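Long-range contact in AP endonuclease, family 2 (Brucella melitensis biovar Abortus, PDB 3NGF), which probably isomerises hydroxypyruvate as a metal-dependent TIM-barrel enzyme of the hyi family and holds a manganese ion: residues V147-L152 with V180-D185. Numbering follows the deposited sequence.
With MN (manganese (II) ion), chain C.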
loop_
_atom_site.group_PDB
_atom_site.type_symbol
_atom_site.label_atom_id
_atom_site.label_comp_id
_atom_site.label_asym_id
_atom_site.label_seq_id
_atom_site.Cartn_x
_atom_site.Cartn_y
_atom_site.Cartn_z
ATOM N N VAL A 147 10.006 2.380 3.528
ATOM C CA VAL A 147 9.601 1.155 2.836
ATOM C C VAL A 147 8.660 0.356 3.721
ATOM O O VAL A 147 8.923 0.180 4.916
ATOM C CB VAL A 147 10.813 0.278 2.406
ATOM C CG1 VAL A 147 11.733 -0.067 3.574
ATOM C CG2 VAL A 147 10.357 -0.981 1.650
ATOM N N LEU A 148 7.587 -0.158 3.127
ATOM C CA LEU A 148 6.585 -0.891 3.881
ATOM C C LEU A 148 6.462 -2.334 3.482
ATOM O O LEU A 148 6.664 -2.707 2.317
ATOM C CB LEU A 148 5.202 -0.248 3.719
ATOM C CG LEU A 148 5.056 1.221 4.085
ATOM C CD1 LEU A 148 3.588 1.678 3.872
ATOM C CD2 LEU A 148 5.569 1.506 5.505
ATOM N N VAL A 149 6.060 -3.132 4.474
ATOM C CA VAL A 149 5.623 -4.511 4.271
ATOM C C VAL A 149 4.117 -4.525 4.472
ATOM O O VAL A 149 3.613 -3.957 5.457
ATOM C CB VAL A 149 6.325 -5.501 5.267
ATOM C CG1 VAL A 149 6.259 -5.021 6.754
ATOM C CG2 VAL A 149 5.747 -6.958 5.127
ATOM N N GLU A 150 3.401 -5.169 3.547
ATOM C CA GLU A 150 1.930 -5.257 3.610
ATOM C C GLU A 150 1.452 -6.692 3.763
ATOM O O GLU A 150 1.504 -7.460 2.799
ATOM C CB GLU A 150 1.271 -4.714 2.355
ATOM C CG GLU A 150 -0.252 -4.552 2.518
ATOM C CD GLU A 150 -1.026 -4.283 1.233
ATOM O OE1 GLU A 150 -0.481 -4.251 0.117
ATOM O OE2 GLU A 150 -2.239 -4.088 1.373
ATOM N N PRO A 151 0.962 -7.046 4.955
ATOM C CA PRO A 151 0.283 -8.356 5.074
ATOM C C PRO A 151 -0.928 -8.422 4.147
ATOM O O PRO A 151 -1.715 -7.476 4.085
ATOM C CB PRO A 151 -0.143 -8.395 6.548
ATOM C CG PRO A 151 0.797 -7.456 7.230
ATOM C CD PRO A 151 1.064 -6.366 6.251
ATOM N N LEU A 152 -1.073 -9.548 3.451
ATOM C CA LEU A 152 -2.201 -9.774 2.563
ATOM C C LEU A 152 -3.152 -10.786 3.232
ATOM O O LEU A 152 -3.222 -10.841 4.477
ATOM C CB LEU A 152 -1.700 -10.156 1.179
ATOM C CG LEU A 152 -0.749 -9.115 0.540
ATOM C CD1 LEU A 152 -0.342 -9.550 -0.860
ATOM C CD2 LEU A 152 -1.373 -7.686 0.517
ATOM N N VAL A 180 11.257 1.854 8.177
ATOM C CA VAL A 180 10.547 0.654 7.750
ATOM C C VAL A 180 9.318 0.548 8.647
ATOM O O VAL A 180 9.421 0.804 9.869
ATOM C CB VAL A 180 11.420 -0.605 7.898
ATOM C CG1 VAL A 180 10.649 -1.859 7.588
ATOM C CG2 VAL A 180 12.658 -0.524 7.011
ATOM N N ALA A 181 8.165 0.217 8.063
ATOM C CA ALA A 181 6.929 0.023 8.827
ATOM C C ALA A 181 5.961 -0.887 8.105
ATOM O O ALA A 181 6.269 -1.437 7.059
ATOM C CB ALA A 181 6.264 1.359 9.164
ATOM N N VAL A 182 4.796 -1.058 8.703
ATOM C CA VAL A 182 3.737 -1.902 8.176
ATOM C C VAL A 182 2.725 -1.052 7.401
ATOM O O VAL A 182 2.419 0.097 7.779
ATOM C CB VAL A 182 3.017 -2.623 9.320
ATOM C CG1 VAL A 182 1.824 -3.504 8.789
ATOM C CG2 VAL A 182 4.022 -3.502 10.105
ATOM N N GLN A 183 2.257 -1.602 6.282
ATOM C CA GLN A 183 1.131 -1.066 5.540
ATOM C C GLN A 183 -0.108 -1.850 6.005
ATOM O O GLN A 183 -0.229 -3.044 5.737
ATOM C CB GLN A 183 1.377 -1.254 4.049
ATOM C CG GLN A 183 0.270 -0.747 3.116
ATOM C CD GLN A 183 0.699 -0.751 1.676
ATOM O OE1 GLN A 183 1.859 -0.516 1.363
ATOM N NE2 GLN A 183 -0.243 -0.993 0.773
ATOM N N LEU A 184 -0.986 -1.175 6.737
ATOM C CA LEU A 184 -2.164 -1.794 7.370
ATOM C C LEU A 184 -3.397 -1.634 6.466
ATOM O O LEU A 184 -4.056 -0.578 6.472
ATOM C CB LEU A 184 -2.393 -1.117 8.726
ATOM C CG LEU A 184 -3.613 -1.507 9.561
ATOM C CD1 LEU A 184 -3.679 -3.019 9.753
ATOM C CD2 LEU A 184 -3.650 -0.749 10.914
ATOM N N ASP A 185 -3.664 -2.651 5.657
ATOM C CA ASP A 185 -4.867 -2.716 4.820
ATOM C C ASP A 185 -5.942 -3.436 5.660
ATOM O O ASP A 185 -5.802 -4.639 6.025
ATOM C CB ASP A 185 -4.514 -3.425 3.507
ATOM C CG ASP A 185 -5.679 -3.541 2.530
ATOM O OD1 ASP A 185 -6.817 -3.655 2.983
ATOM O OD2 ASP A 185 -5.465 -3.574 1.292
HETATM MN MN MN C . -3.701 -3.353 -0.032
HETATM O O HOH W 1 -1.764 -2.949 -1.506
HETATM O O HOH W 2 -2.118 -5.155 5.452
HETATM O O HOH W 3 -3.914 -5.269 -1.229
#
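Glu150 and Asp185 meet at the manganese ion, each giving it one carboxylate oxygen. Glu150 OE2 and Asp185 OD2 both lie 2.2 Å from the metal. The two carboxylates are nearly coplanar, 17° apart. Gln211 and Glu247 complete the protein ligands, and two waters also bind. Glu150 is a predicted proton donor/acceptor. Its CG stands anti to the backbone N (chi1 -169°) and the chain runs on extended, which carries the carboxylate to the metal. The Gln183 side chain crosses that of Glu150 at a slant, and its amide stacks on the carboxylate with the planes 24° apart. Its NE2 is hydrogen-bonded to Gln211 OE1, so this second-shell amide touches one ligand and holds another. Leu148 CD1 packs against Gln183 CB at 3.7 Å. A water bridges the loop after strand 147-149 to the end of strand 180-185: it donates to Pro151 O and Gln183 O and accepts from Asp185 N.

Behind the site the backbones pair as parallel strands. Ala181 N bonds to Val147 O, and Val149 N to Ala181 O at 3.1 Å. Gln183 N reaches Val149 O at 2.8 Å.

Val147 CG1 meets Val180 CG2 at 3.6 Å on the face covered by helices 122-140 and 165-175. Leu148 and Ala181 share the other face. The pair belongs to a beta-alpha-beta unit connected through helix 165-175, between strands 109-111 and 207-212 of the eight-stranded barrel.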